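Local coordinates for protein serine-threonine phosphatase 2C (Toxoplasma gondii, PDB 2I44) that probably dephosphorylates phosphoserine and phosphothreonine in proteins, as a metal-dependent phosphatase of the PP2C family that holds calcium ions in this crystal, at residues H11-P16 with D38-C43; A54-F59 with V141-A146; D157-M162 with C172-V177; V260-T265 with Q276-A281; A294-T299 with D311-M316. All blocks are in the same frame, centred on the assembly; numbering follows the deposited sequence.

Contact 1 of 5, residues H11-P16 with D38-C43; sequences HVPLPP and DRFTLC
The imidazole of His11 meets strand 38-43 with its edge: Phe40 O and Thr41 OG1 both lie close to the ring plane, beside ND1. The ring of Phe40 takes a different part, with a water over the centre of one face, 3.7 Å above the plane, and the backbone of Val12 and Pro13 at its edge. Here the N-terminal arm of the PP2C beta sandwich passes from strand 38-43 of one sheet toward strand 22-29 of the other. ND1 of His11 donates to Phe40 O at 2.9 Å, nearly straight at 166°, and reaches a lone pair in the carbonyl plane. His11 and Thr41 point the same way, side by side, while the hydroxyl of Thr41 is hydrogen-bonded to Lys72 O in helix 66-80, against which His11 also leans. Phe40 has CG between its own backbone N and carbonyl carbon (chi1 55°), and its ring reaches the arm, CE1 coming to 3.3 Å from Val12 N. The water above the ring joins the backbones: it donates to His11 O at 3.2 Å and accepts from Phe40 N at 3.0 Å. Apolar contacts continue along the arm. Pro13 crosses Phe40 at about a right angle, its CD 4.2 Å from Phe40 CZ. Farther on, where Leu14 also bonds through its backbone to Ile26, Leu14 CD2 rests 3.7 Å from Leu42 CD1.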
# COMPACT_ATOMS: atom_id res chain seq x y z
N HIS A 11 -11.04 -4.75 -8.58
CA HIS A 11 -10.76 -5.34 -7.28
C HIS A 11 -10.67 -6.87 -7.33
O HIS A 11 -10.76 -7.54 -6.31
CB HIS A 11 -11.84 -4.94 -6.28
CG HIS A 11 -12.00 -3.46 -6.13
ND1 HIS A 11 -11.07 -2.66 -5.49
CD2 HIS A 11 -13.00 -2.63 -6.53
CE1 HIS A 11 -11.49 -1.41 -5.51
NE2 HIS A 11 -12.65 -1.36 -6.13
N VAL A 12 -10.49 -7.41 -8.53
CA VAL A 12 -10.38 -8.85 -8.71
C VAL A 12 -9.09 -9.15 -9.45
O VAL A 12 -8.53 -8.26 -10.07
CB VAL A 12 -11.56 -9.41 -9.55
CG1 VAL A 12 -12.86 -9.26 -8.79
CG2 VAL A 12 -11.63 -8.69 -10.90
N PRO A 13 -8.61 -10.40 -9.38
CA PRO A 13 -7.37 -10.77 -10.07
C PRO A 13 -7.42 -10.28 -11.51
O PRO A 13 -8.44 -10.40 -12.19
CB PRO A 13 -7.37 -12.29 -9.97
CG PRO A 13 -7.99 -12.52 -8.62
CD PRO A 13 -9.15 -11.54 -8.62
N LEU A 14 -6.31 -9.71 -11.98
CA LEU A 14 -6.23 -9.17 -13.32
C LEU A 14 -5.09 -9.79 -14.13
O LEU A 14 -3.92 -9.53 -13.86
CB LEU A 14 -6.02 -7.65 -13.25
CG LEU A 14 -5.82 -6.83 -14.53
CD1 LEU A 14 -7.12 -6.71 -15.30
CD2 LEU A 14 -5.31 -5.44 -14.16
N PRO A 15 -5.42 -10.63 -15.12
CA PRO A 15 -4.33 -11.21 -15.91
C PRO A 15 -3.68 -10.08 -16.72
O PRO A 15 -4.21 -8.97 -16.76
CB PRO A 15 -5.05 -12.23 -16.79
CG PRO A 15 -6.17 -12.69 -15.91
CD PRO A 15 -6.68 -11.37 -15.34
N PRO A 16 -2.53 -10.35 -17.36
CA PRO A 16 -1.81 -9.37 -18.17
C PRO A 16 -2.73 -8.52 -19.04
O PRO A 16 -3.30 -9.02 -20.00
CB PRO A 16 -0.87 -10.24 -19.00
CG PRO A 16 -0.54 -11.34 -18.04
CD PRO A 16 -1.88 -11.67 -17.44
N ASP A 38 -6.11 -9.81 2.40
CA ASP A 38 -5.42 -8.90 1.48
C ASP A 38 -6.49 -8.36 0.53
O ASP A 38 -7.41 -9.09 0.15
CB ASP A 38 -4.38 -9.65 0.64
CG ASP A 38 -3.01 -9.71 1.29
OD1 ASP A 38 -2.86 -9.33 2.48
OD2 ASP A 38 -2.06 -10.15 0.60
N ARG A 39 -6.35 -7.10 0.16
CA ARG A 39 -7.27 -6.46 -0.78
C ARG A 39 -6.47 -5.57 -1.72
O ARG A 39 -5.28 -5.32 -1.49
CB ARG A 39 -8.33 -5.65 -0.02
CG ARG A 39 -9.33 -6.51 0.76
CD ARG A 39 -10.19 -7.35 -0.17
NE ARG A 39 -11.25 -8.07 0.54
CZ ARG A 39 -11.06 -9.15 1.30
NH1 ARG A 39 -9.85 -9.67 1.45
NH2 ARG A 39 -12.09 -9.71 1.91
N PHE A 40 -7.10 -5.09 -2.78
CA PHE A 40 -6.39 -4.24 -3.73
C PHE A 40 -7.35 -3.45 -4.60
O PHE A 40 -8.53 -3.79 -4.73
CB PHE A 40 -5.46 -5.09 -4.59
CG PHE A 40 -6.15 -6.22 -5.30
CD1 PHE A 40 -6.92 -5.98 -6.43
CD2 PHE A 40 -6.01 -7.53 -4.84
CE1 PHE A 40 -7.54 -7.03 -7.10
CE2 PHE A 40 -6.63 -8.58 -5.51
CZ PHE A 40 -7.40 -8.33 -6.64
N THR A 41 -6.83 -2.40 -5.22
CA THR A 41 -7.63 -1.53 -6.06
C THR A 41 -6.79 -0.99 -7.20
O THR A 41 -5.66 -0.56 -7.00
CB THR A 41 -8.17 -0.35 -5.22
OG1 THR A 41 -9.03 -0.85 -4.18
CG2 THR A 41 -8.93 0.65 -6.10
N LEU A 42 -7.35 -1.04 -8.41
CA LEU A 42 -6.66 -0.53 -9.58
C LEU A 42 -7.64 0.29 -10.41
O LEU A 42 -8.67 -0.22 -10.84
CB LEU A 42 -6.08 -1.68 -10.42
CG LEU A 42 -5.12 -1.29 -11.55
CD1 LEU A 42 -4.37 -2.51 -12.04
CD2 LEU A 42 -5.88 -0.65 -12.69
N CYS A 43 -7.32 1.57 -10.62
CA CYS A 43 -8.16 2.45 -11.42
C CYS A 43 -7.37 2.80 -12.69
O CYS A 43 -6.55 3.72 -12.69
CB CYS A 43 -8.50 3.71 -10.64
SG CYS A 43 -9.73 4.77 -11.44
O HOH W 1 -9.51 -6.68 -3.51

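Contact 2 of 5, residues A54-F59 with V141-A146; sequences AFFGVF and VTAVLA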
# COMPACT_ATOMS: atom_id res chain seq x y z
N ALA A 54 -3.53 6.96 -13.50
CA ALA A 54 -4.06 5.73 -12.93
C ALA A 54 -3.75 5.66 -11.44
O ALA A 54 -2.84 6.34 -10.96
CB ALA A 54 -3.48 4.52 -13.65
N PHE A 55 -4.51 4.83 -10.73
CA PHE A 55 -4.34 4.63 -9.29
C PHE A 55 -4.04 3.16 -9.03
O PHE A 55 -4.65 2.28 -9.64
CB PHE A 55 -5.60 5.02 -8.53
CG PHE A 55 -5.53 4.72 -7.06
CD1 PHE A 55 -4.98 5.64 -6.17
CD2 PHE A 55 -6.00 3.51 -6.56
CE1 PHE A 55 -4.89 5.36 -4.81
CE2 PHE A 55 -5.92 3.22 -5.20
CZ PHE A 55 -5.36 4.14 -4.32
N PHE A 56 -3.11 2.91 -8.12
CA PHE A 56 -2.73 1.55 -7.76
C PHE A 56 -2.70 1.42 -6.25
O PHE A 56 -2.08 2.24 -5.57
CB PHE A 56 -1.35 1.22 -8.33
CG PHE A 56 -1.27 1.36 -9.82
CD1 PHE A 56 -1.74 0.35 -10.66
CD2 PHE A 56 -0.76 2.52 -10.40
CE1 PHE A 56 -1.70 0.50 -12.05
CE2 PHE A 56 -0.72 2.67 -11.79
CZ PHE A 56 -1.19 1.66 -12.62
N GLY A 57 -3.35 0.39 -5.72
CA GLY A 57 -3.37 0.21 -4.28
C GLY A 57 -3.50 -1.24 -3.84
O GLY A 57 -4.26 -2.01 -4.43
N VAL A 58 -2.74 -1.61 -2.82
CA VAL A 58 -2.78 -2.96 -2.27
C VAL A 58 -2.92 -2.78 -0.76
O VAL A 58 -2.28 -1.91 -0.17
CB VAL A 58 -1.49 -3.74 -2.61
CG1 VAL A 58 -1.48 -5.08 -1.89
CG2 VAL A 58 -1.39 -3.95 -4.11
N PHE A 59 -3.74 -3.62 -0.13
CA PHE A 59 -3.98 -3.47 1.30
C PHE A 59 -3.90 -4.77 2.10
O PHE A 59 -4.63 -5.72 1.83
CB PHE A 59 -5.36 -2.84 1.51
CG PHE A 59 -5.64 -1.69 0.59
CD1 PHE A 59 -5.15 -0.42 0.88
CD2 PHE A 59 -6.35 -1.88 -0.60
CE1 PHE A 59 -5.35 0.64 0.01
CE2 PHE A 59 -6.56 -0.82 -1.48
CZ PHE A 59 -6.06 0.44 -1.17
N VAL A 141 -0.19 0.58 0.53
CA VAL A 141 0.86 1.04 -0.37
C VAL A 141 0.04 1.48 -1.56
O VAL A 141 -0.71 0.69 -2.13
CB VAL A 141 1.84 -0.05 -0.85
CG1 VAL A 141 2.85 -0.35 0.23
CG2 VAL A 141 1.09 -1.29 -1.28
N THR A 142 0.15 2.76 -1.92
CA THR A 142 -0.60 3.27 -3.05
C THR A 142 0.33 4.01 -4.00
O THR A 142 1.39 4.47 -3.61
CB THR A 142 -1.72 4.23 -2.61
OG1 THR A 142 -1.16 5.33 -1.88
CG2 THR A 142 -2.75 3.50 -1.75
N ALA A 143 -0.09 4.11 -5.25
CA ALA A 143 0.69 4.81 -6.27
C ALA A 143 -0.27 5.54 -7.19
O ALA A 143 -1.21 4.95 -7.71
CB ALA A 143 1.53 3.81 -7.07
N VAL A 144 -0.03 6.83 -7.37
CA VAL A 144 -0.87 7.62 -8.25
C VAL A 144 -0.03 8.05 -9.45
O VAL A 144 0.92 8.83 -9.32
CB VAL A 144 -1.42 8.86 -7.51
CG1 VAL A 144 -2.22 9.76 -8.47
CG2 VAL A 144 -2.32 8.41 -6.36
N LEU A 145 -0.36 7.51 -10.62
CA LEU A 145 0.33 7.84 -11.86
C LEU A 145 -0.41 9.01 -12.50
O LEU A 145 -1.62 8.95 -12.69
CB LEU A 145 0.33 6.65 -12.82
CG LEU A 145 0.83 6.95 -14.23
CD1 LEU A 145 2.33 7.24 -14.19
CD2 LEU A 145 0.55 5.76 -15.15
N ALA A 146 0.32 10.08 -12.82
CA ALA A 146 -0.28 11.25 -13.45
C ALA A 146 0.78 12.04 -14.22
O ALA A 146 1.74 12.55 -13.65
CB ALA A 146 -0.91 12.15 -12.39
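Phe56 and Ala143 pair through both of their backbone groups, Phe56 N to Ala143 O at 2.8 Å and Ala143 N to Phe56 O at 2.7 Å. Ala54 with Leu145 and Val58 with Val141 do likewise, although the Val141 N to Val58 O bond is weak. Phe55 with Val144 and Gly57 with Thr142 are the non-hydrogen-bonded pairs between them, and strands 54-59 and 141-146 run antiparallel at 175°. On one face Phe55, with CG anti to its backbone N (chi1 175°), meets Val144 CG2 near its ring plane, 3.8 Å from CD1, and its CZ lies 3.7 Å from Thr142 CG2. On the other, Phe56 CB packs against Ala143 CB, and Val58 CB against Val141 CG2 at 3.8 Å. Outside this shell, helices 66-80 and 98-130 cover the Phe55 face, and Tyr117 hydrogen-bonds the hydroxyl of Thr142. The Phe56 face turns to strand 313-320 of the partner sheet, while Phe22 meets the Phe56 ring edge-to-face. These are inner strands of the PP2C beta sandwich, and strand 53-62 runs on to the calcium ligands Asp60 and Gly61. With main-chain groups bonded across this pair or to the next strands, both faces can be largely apolar.

Contact 3 of 5, residues D157-M162 with C172-V177; sequences DSRIAM and CEFLTV
Ile160 O is taken by Leu175 N at 2.8 Å, the N-H pointing almost straight at it (165°), while Ile160 N has a weak bond to Thr176 OG1 at 3.4 Å. That hydroxyl donates to a water, which in turn donates to Ser158 O at 3.1 Å, so the water bridges the two segments just before strand 159-162 begins. Further along, Met162 and Glu173 are a hydrogen-bonded antiparallel pair: Met162 N to Glu173 O measures 2.8 Å and Glu173 N to Met162 O 3.2 Å. Strands 159-166 and 169-174 form a beta hairpin at the margin of one sheet of the PP2C sandwich, and on its other side strand 159-166 bonds to strand 258-264, with Arg159 joined to Ala264 and Ala161 to Ile262. Arg159 O accepts from Trp269 NE1. The Arg159 side chain, extended from CG to NE, sets CD over the centre of the Phe174 ring, 3.8 Å from its centroid, in a CH-pi contact. Its guanidinium stands steeply to that ring (77°) in an off-centre cation-pi contact, and NH2 makes a salt bridge with Asp178. On the face with Met261, selenomethionine Met162 bends its chain to press CE tightly on Leu175 CD1, at 3.5 Å.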
# COMPACT_ATOMS: atom_id res chain seq x y z
N ASP A 157 3.54 -1.95 6.69
CA ASP A 157 4.69 -2.70 6.21
C ASP A 157 4.52 -3.40 4.88
O ASP A 157 5.21 -4.37 4.61
CB ASP A 157 5.16 -3.69 7.27
CG ASP A 157 4.06 -4.60 7.74
OD1 ASP A 157 3.03 -4.70 7.04
OD2 ASP A 157 4.23 -5.21 8.80
N SER A 158 3.59 -2.93 4.05
CA SER A 158 3.45 -3.48 2.71
C SER A 158 4.46 -2.61 1.96
O SER A 158 4.79 -1.51 2.42
CB SER A 158 2.04 -3.25 2.15
OG SER A 158 1.11 -4.13 2.75
N ARG A 159 4.96 -3.07 0.81
CA ARG A 159 5.97 -2.28 0.10
C ARG A 159 5.80 -2.17 -1.40
O ARG A 159 5.10 -2.97 -2.03
CB ARG A 159 7.36 -2.87 0.37
CG ARG A 159 7.72 -3.02 1.83
CD ARG A 159 9.02 -3.79 1.97
NE ARG A 159 9.42 -3.96 3.35
CZ ARG A 159 10.56 -4.55 3.73
NH1 ARG A 159 11.40 -5.01 2.81
NH2 ARG A 159 10.87 -4.66 5.02
N ILE A 160 6.49 -1.19 -1.97
CA ILE A 160 6.50 -0.96 -3.41
C ILE A 160 7.96 -1.07 -3.87
O ILE A 160 8.82 -0.37 -3.34
CB ILE A 160 5.97 0.44 -3.79
CG1 ILE A 160 4.51 0.58 -3.34
CG2 ILE A 160 6.08 0.64 -5.30
CD1 ILE A 160 3.87 1.90 -3.77
N ALA A 161 8.22 -1.94 -4.83
CA ALA A 161 9.58 -2.11 -5.35
C ALA A 161 9.62 -1.50 -6.75
O ALA A 161 8.61 -1.46 -7.46
CB ALA A 161 9.96 -3.58 -5.41
N MSE A 162 10.79 -1.02 -7.15
CA MSE A 162 10.92 -0.38 -8.45
C MSE A 162 12.15 -0.86 -9.22
O MSE A 162 13.25 -0.91 -8.69
CB MSE A 162 10.99 1.14 -8.28
CG MSE A 162 10.90 1.93 -9.58
SE MSE A 162 9.08 2.10 -10.21
CE MSE A 162 8.74 3.90 -9.54
N CYS A 172 17.28 -2.00 -8.54
CA CYS A 172 16.08 -2.41 -7.81
C CYS A 172 16.07 -1.91 -6.38
O CYS A 172 17.00 -2.18 -5.62
CB CYS A 172 15.99 -3.93 -7.82
SG CYS A 172 16.01 -4.61 -9.49
N GLU A 173 15.00 -1.22 -6.00
CA GLU A 173 14.91 -0.68 -4.65
C GLU A 173 13.45 -0.58 -4.20
O GLU A 173 12.53 -0.65 -5.01
CB GLU A 173 15.52 0.72 -4.61
CG GLU A 173 14.66 1.77 -5.33
CD GLU A 173 15.14 3.20 -5.09
OE1 GLU A 173 15.54 3.50 -3.94
OE2 GLU A 173 15.10 4.03 -6.03
N PHE A 174 13.26 -0.43 -2.89
CA PHE A 174 11.92 -0.26 -2.33
C PHE A 174 11.73 1.25 -2.26
O PHE A 174 12.68 1.97 -1.94
CB PHE A 174 11.84 -0.84 -0.92
CG PHE A 174 11.73 -2.33 -0.89
CD1 PHE A 174 10.68 -2.98 -1.55
CD2 PHE A 174 12.66 -3.10 -0.19
CE1 PHE A 174 10.56 -4.36 -1.51
CE2 PHE A 174 12.54 -4.47 -0.14
CZ PHE A 174 11.49 -5.11 -0.80
N LEU A 175 10.54 1.74 -2.58
CA LEU A 175 10.28 3.17 -2.51
C LEU A 175 9.66 3.52 -1.16
O LEU A 175 9.40 4.69 -0.87
CB LEU A 175 9.33 3.60 -3.64
CG LEU A 175 9.85 3.39 -5.06
CD1 LEU A 175 8.77 3.77 -6.07
CD2 LEU A 175 11.10 4.23 -5.27
N THR A 176 9.41 2.51 -0.35
CA THR A 176 8.81 2.72 0.96
C THR A 176 9.56 1.98 2.06
O THR A 176 10.07 0.89 1.85
CB THR A 176 7.34 2.22 0.99
OG1 THR A 176 7.31 0.81 0.68
CG2 THR A 176 6.50 2.97 -0.03
N VAL A 177 9.61 2.60 3.23
CA VAL A 177 10.25 2.01 4.40
C VAL A 177 9.14 1.70 5.41
O VAL A 177 8.32 2.57 5.71
CB VAL A 177 11.26 3.00 5.02
CG1 VAL A 177 11.80 2.44 6.33
CG2 VAL A 177 12.41 3.25 4.02
O HOH W 2 7.34 -0.03 3.45

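Contact 4 of 5, residues V260-T265 with Q276-A281; sequences VMILAT and QAVEIA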
# COMPACT_ATOMS: atom_id res chain seq x y z
N VAL A 260 9.57 -1.30 -14.23
CA VAL A 260 8.48 -1.95 -13.53
C VAL A 260 8.32 -1.52 -12.08
O VAL A 260 9.29 -1.23 -11.38
CB VAL A 260 8.66 -3.48 -13.60
CG1 VAL A 260 10.03 -3.87 -13.03
CG2 VAL A 260 7.54 -4.19 -12.87
N MSE A 261 7.07 -1.47 -11.64
CA MSE A 261 6.74 -1.11 -10.27
C MSE A 261 5.95 -2.30 -9.73
O MSE A 261 5.11 -2.86 -10.44
CB MSE A 261 5.90 0.17 -10.24
CG MSE A 261 5.45 0.60 -8.85
SE MSE A 261 4.52 2.32 -8.89
CE MSE A 261 5.89 3.40 -8.07
N ILE A 262 6.24 -2.69 -8.50
CA ILE A 262 5.56 -3.83 -7.89
C ILE A 262 4.99 -3.45 -6.53
O ILE A 262 5.72 -3.10 -5.61
CB ILE A 262 6.53 -5.03 -7.69
CG1 ILE A 262 7.11 -5.47 -9.03
CG2 ILE A 262 5.79 -6.18 -7.02
CD1 ILE A 262 8.13 -6.58 -8.92
N LEU A 263 3.67 -3.51 -6.42
CA LEU A 263 3.02 -3.23 -5.15
C LEU A 263 2.66 -4.59 -4.58
O LEU A 263 2.05 -5.41 -5.27
CB LEU A 263 1.75 -2.38 -5.35
CG LEU A 263 1.91 -0.98 -5.94
CD1 LEU A 263 1.97 -1.06 -7.46
CD2 LEU A 263 0.73 -0.10 -5.52
N ALA A 264 3.05 -4.85 -3.34
CA ALA A 264 2.76 -6.14 -2.73
C ALA A 264 2.73 -6.11 -1.20
O ALA A 264 3.29 -5.21 -0.56
CB ALA A 264 3.79 -7.16 -3.21
N THR A 265 2.08 -7.11 -0.61
CA THR A 265 2.00 -7.22 0.84
C THR A 265 3.24 -7.94 1.36
O THR A 265 4.03 -8.48 0.56
CB THR A 265 0.74 -8.00 1.27
OG1 THR A 265 0.75 -9.29 0.65
CG2 THR A 265 -0.51 -7.26 0.85
N GLN A 276 14.97 -9.61 -6.27
CA GLN A 276 14.41 -10.91 -6.63
C GLN A 276 13.03 -10.78 -7.25
O GLN A 276 12.70 -11.46 -8.23
CB GLN A 276 14.32 -11.82 -5.40
CG GLN A 276 15.67 -12.29 -4.86
CD GLN A 276 15.52 -13.16 -3.63
OE1 GLN A 276 14.93 -12.74 -2.64
NE2 GLN A 276 16.05 -14.37 -3.69
N ALA A 277 12.20 -9.90 -6.69
CA ALA A 277 10.86 -9.71 -7.21
C ALA A 277 10.91 -9.13 -8.62
O ALA A 277 10.23 -9.61 -9.52
CB ALA A 277 10.06 -8.80 -6.29
N VAL A 278 11.71 -8.09 -8.81
CA VAL A 278 11.81 -7.47 -10.12
C VAL A 278 12.29 -8.47 -11.17
O VAL A 278 11.73 -8.55 -12.27
CB VAL A 278 12.76 -6.27 -10.09
CG1 VAL A 278 13.02 -5.76 -11.49
CG2 VAL A 278 12.16 -5.17 -9.23
N GLU A 279 13.32 -9.24 -10.83
CA GLU A 279 13.86 -10.24 -11.74
C GLU A 279 12.79 -11.24 -12.16
O GLU A 279 12.60 -11.49 -13.35
CB GLU A 279 15.02 -10.98 -11.08
CG GLU A 279 15.50 -12.19 -11.88
CD GLU A 279 16.78 -12.80 -11.32
OE1 GLU A 279 17.86 -12.22 -11.54
OE2 GLU A 279 16.69 -13.85 -10.64
N ILE A 280 12.09 -11.81 -11.18
CA ILE A 280 11.03 -12.77 -11.44
C ILE A 280 9.95 -12.15 -12.33
O ILE A 280 9.50 -12.77 -13.29
CB ILE A 280 10.38 -13.26 -10.13
CG1 ILE A 280 11.40 -14.05 -9.31
CG2 ILE A 280 9.16 -14.14 -10.43
CD1 ILE A 280 10.88 -14.50 -7.96
N ALA A 281 9.54 -10.93 -12.00
CA ALA A 281 8.52 -10.22 -12.76
C ALA A 281 9.02 -9.88 -14.17
O ALA A 281 8.28 -10.03 -15.13
CB ALA A 281 8.12 -8.94 -12.02
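Ile262 and Val260 reach from strand 260-264 to Ala277, Val278 and Ala281 of helix 276-281, a helix laid on the outer face of a sheet in the layered alpha-beta-beta-alpha sandwich of the PP2C fold. The short segments pass at 9.4 Å between axes and are turned by 116°, so the helix runs across the strand, and two strand side chains carry the contact. What passes between them is apolar contact. Val260 CG1 touches Val278 CG1 at 3.9 Å, the two side chains sliding past each other in opposite directions. The remaining contact is carried by the tip of Ile262, whose CG1 lies anti to its carbonyl carbon and whose CD1 continues outward in an extended chain (chi2 176°). The small side chains of Ala277 and Ala281, one helical turn apart, accept this methyl, and Leu295 of the following helix touches both Ile262 and Ala277. Hydrogen bonds serve each element separately. Ala281 N bonds to Ala277 O at 2.9 Å within the helix, whereas the strand bonds on its two sides to strands 159-166 and 313-320. At the far end of the strand Thr265 takes the N-cap of the next short helix, right before the calcium ligand Asp266, and its OG1 is hydrogen-bonded to Asp38 OD2. Ile262 CD1 lies 3.9 Å from Ala277 CB, 3.9 Å from Ala281 CB and 3.7 Å from the carbonyl oxygen Ala277 O.

Contact 5 of 5, residues A294-T299 with D311-M316; sequences ALVEMT and DNITAM. With CA (calcium ion), chain D.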
# COMPACT_ATOMS: atom_id res chain seq x y z
N ALA A 294 3.43 -15.08 -11.30
CA ALA A 294 4.76 -15.65 -11.15
C ALA A 294 5.30 -15.30 -9.76
O ALA A 294 5.84 -16.16 -9.06
CB ALA A 294 5.69 -15.12 -12.23
N LEU A 295 5.13 -14.05 -9.35
CA LEU A 295 5.60 -13.61 -8.04
C LEU A 295 4.93 -14.37 -6.91
O LEU A 295 5.58 -14.75 -5.94
CB LEU A 295 5.35 -12.10 -7.86
CG LEU A 295 6.30 -11.16 -8.60
CD1 LEU A 295 5.81 -9.73 -8.48
CD2 LEU A 295 7.69 -11.30 -8.01
N VAL A 296 3.63 -14.60 -7.02
CA VAL A 296 2.91 -15.32 -5.97
C VAL A 296 3.25 -16.81 -5.94
O VAL A 296 3.56 -17.36 -4.88
CB VAL A 296 1.37 -15.14 -6.11
CG1 VAL A 296 0.64 -16.02 -5.10
CG2 VAL A 296 1.00 -13.67 -5.90
N GLU A 297 3.21 -17.47 -7.10
CA GLU A 297 3.49 -18.90 -7.15
C GLU A 297 4.93 -19.22 -6.74
O GLU A 297 5.17 -20.22 -6.05
CB GLU A 297 3.16 -19.45 -8.54
CG GLU A 297 1.73 -19.13 -8.97
CD GLU A 297 1.24 -19.97 -10.13
OE1 GLU A 297 2.01 -20.16 -11.10
OE2 GLU A 297 0.07 -20.42 -10.09
N MSE A 298 5.88 -18.38 -7.15
CA MSE A 298 7.29 -18.57 -6.81
C MSE A 298 7.47 -18.47 -5.30
O MSE A 298 8.23 -19.24 -4.70
CB MSE A 298 8.15 -17.49 -7.48
CG MSE A 298 8.26 -17.58 -8.99
SE MSE A 298 9.51 -18.90 -9.57
CE MSE A 298 11.06 -17.78 -9.81
N THR A 299 6.78 -17.51 -4.68
CA THR A 299 6.84 -17.30 -3.25
C THR A 299 6.26 -18.49 -2.50
O THR A 299 6.83 -18.94 -1.50
CB THR A 299 6.07 -16.01 -2.85
OG1 THR A 299 6.72 -14.88 -3.43
CG2 THR A 299 6.02 -15.85 -1.33
N ASP A 311 1.73 -16.82 4.24
CA ASP A 311 0.80 -15.76 4.61
C ASP A 311 -0.05 -15.42 3.38
O ASP A 311 0.20 -15.95 2.30
CB ASP A 311 1.61 -14.53 5.04
CG ASP A 311 0.73 -13.36 5.43
OD1 ASP A 311 -0.44 -13.59 5.83
OD2 ASP A 311 1.20 -12.20 5.34
N ASN A 312 -1.05 -14.55 3.53
CA ASN A 312 -1.82 -14.16 2.34
C ASN A 312 -0.75 -13.48 1.49
O ASN A 312 0.15 -12.82 2.03
CB ASN A 312 -2.90 -13.10 2.66
CG ASN A 312 -4.06 -13.64 3.48
OD1 ASN A 312 -4.37 -14.83 3.45
ND2 ASN A 312 -4.72 -12.74 4.19
N ILE A 313 -0.82 -13.64 0.17
CA ILE A 313 0.16 -13.03 -0.72
C ILE A 313 -0.57 -12.34 -1.87
O ILE A 313 -1.42 -12.94 -2.52
CB ILE A 313 1.11 -14.08 -1.34
CG1 ILE A 313 1.68 -14.99 -0.25
CG2 ILE A 313 2.26 -13.37 -2.05
CD1 ILE A 313 2.52 -16.14 -0.78
N THR A 314 -0.22 -11.08 -2.09
CA THR A 314 -0.82 -10.30 -3.16
C THR A 314 0.26 -9.51 -3.87
O THR A 314 1.09 -8.85 -3.22
CB THR A 314 -1.89 -9.33 -2.61
OG1 THR A 314 -2.99 -10.09 -2.10
CG2 THR A 314 -2.39 -8.39 -3.70
N ALA A 315 0.24 -9.56 -5.19
CA ALA A 315 1.22 -8.84 -5.99
C ALA A 315 0.52 -8.15 -7.16
O ALA A 315 -0.34 -8.73 -7.82
CB ALA A 315 2.29 -9.79 -6.50
N MSE A 316 0.89 -6.90 -7.40
CA MSE A 316 0.34 -6.11 -8.49
C MSE A 316 1.57 -5.61 -9.23
O MSE A 316 2.39 -4.89 -8.66
CB MSE A 316 -0.47 -4.93 -7.93
CG MSE A 316 -1.14 -4.05 -9.00
SE MSE A 316 -2.11 -2.52 -8.25
CE MSE A 316 -3.75 -3.43 -7.77
CA CA D . 0.41 -10.06 5.66
O HOH W 3 -1.30 -10.96 6.46
O HOH W 4 -0.26 -10.34 3.45
O HOH W 5 1.06 -9.32 7.32
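Helix 294-299 lies over strand 313-316 roughly antiparallel to it (151°), with 8.0 Å between axes and the nearest alpha carbons, Val296 CA and Ile313 CA, 6.4 Å apart. It is a helix-on-sheet layer of the PP2C sandwich, its strand starting beside the metal site. Ile313 and Ala315, alternate residues of the strand, face the helix. Val296 and Ile313 lie alongside, pointing opposite ways, and Val296 CG2 sits 4.1 Å from both Ile313 CG2 and Ala315 CB. Leu295 rests CD1 on Ala315 CB, and one turn on Thr299 CG2 comes to 3.6 Å from Ile313 CD1. Thr299 has OG1 anti to its carbonyl carbon (chi1 -65°), which turns the hydroxyl back to the helix, where it donates to Leu295 O at 2.8 Å; that oxygen also receives Thr299 N. The methyl is thus left for the strand. On the opposite face of the strand, Thr314 OG1 is hydrogen-bonded to Asp38 OD2. Just upstream, Asp311 binds calcium together with Asp60, Asp266 and three waters. One of these waters donates to Asp311 OD1 and another to Asn312 O, so the loop leading into the strand also holds part of the metal's water shell. The direct bond from Asp311 runs from OD2 to the calcium ion, at 2.3 Å.

How the contacts relate
Contact 1 is the partly exposed one, where a ring edge and a bridging water fasten the N-terminal arm, whereas contacts 2 to 5 are buried. Contacts 1 and 2 share a sheet, strand 38-43 pairing with strand 53-62. Contacts 3, 4 and 5 reach the other, whose strands 159-166, 258-264 and 313-320 are neighbours. Pairing within a sheet gives contacts 2 and 3 their backbone hydrogen bonds, while contacts 4 and 5 set helices on a sheet through aliphatic side chains, with alanines at the receiving points and Leu295 touching Ala277 between them. Val58, Leu263 and Met316 join the sheets, and Asp38 OD2 of contact 1 hydrogen-bonds both Thr265 and Thr314, close to the calcium-binding end.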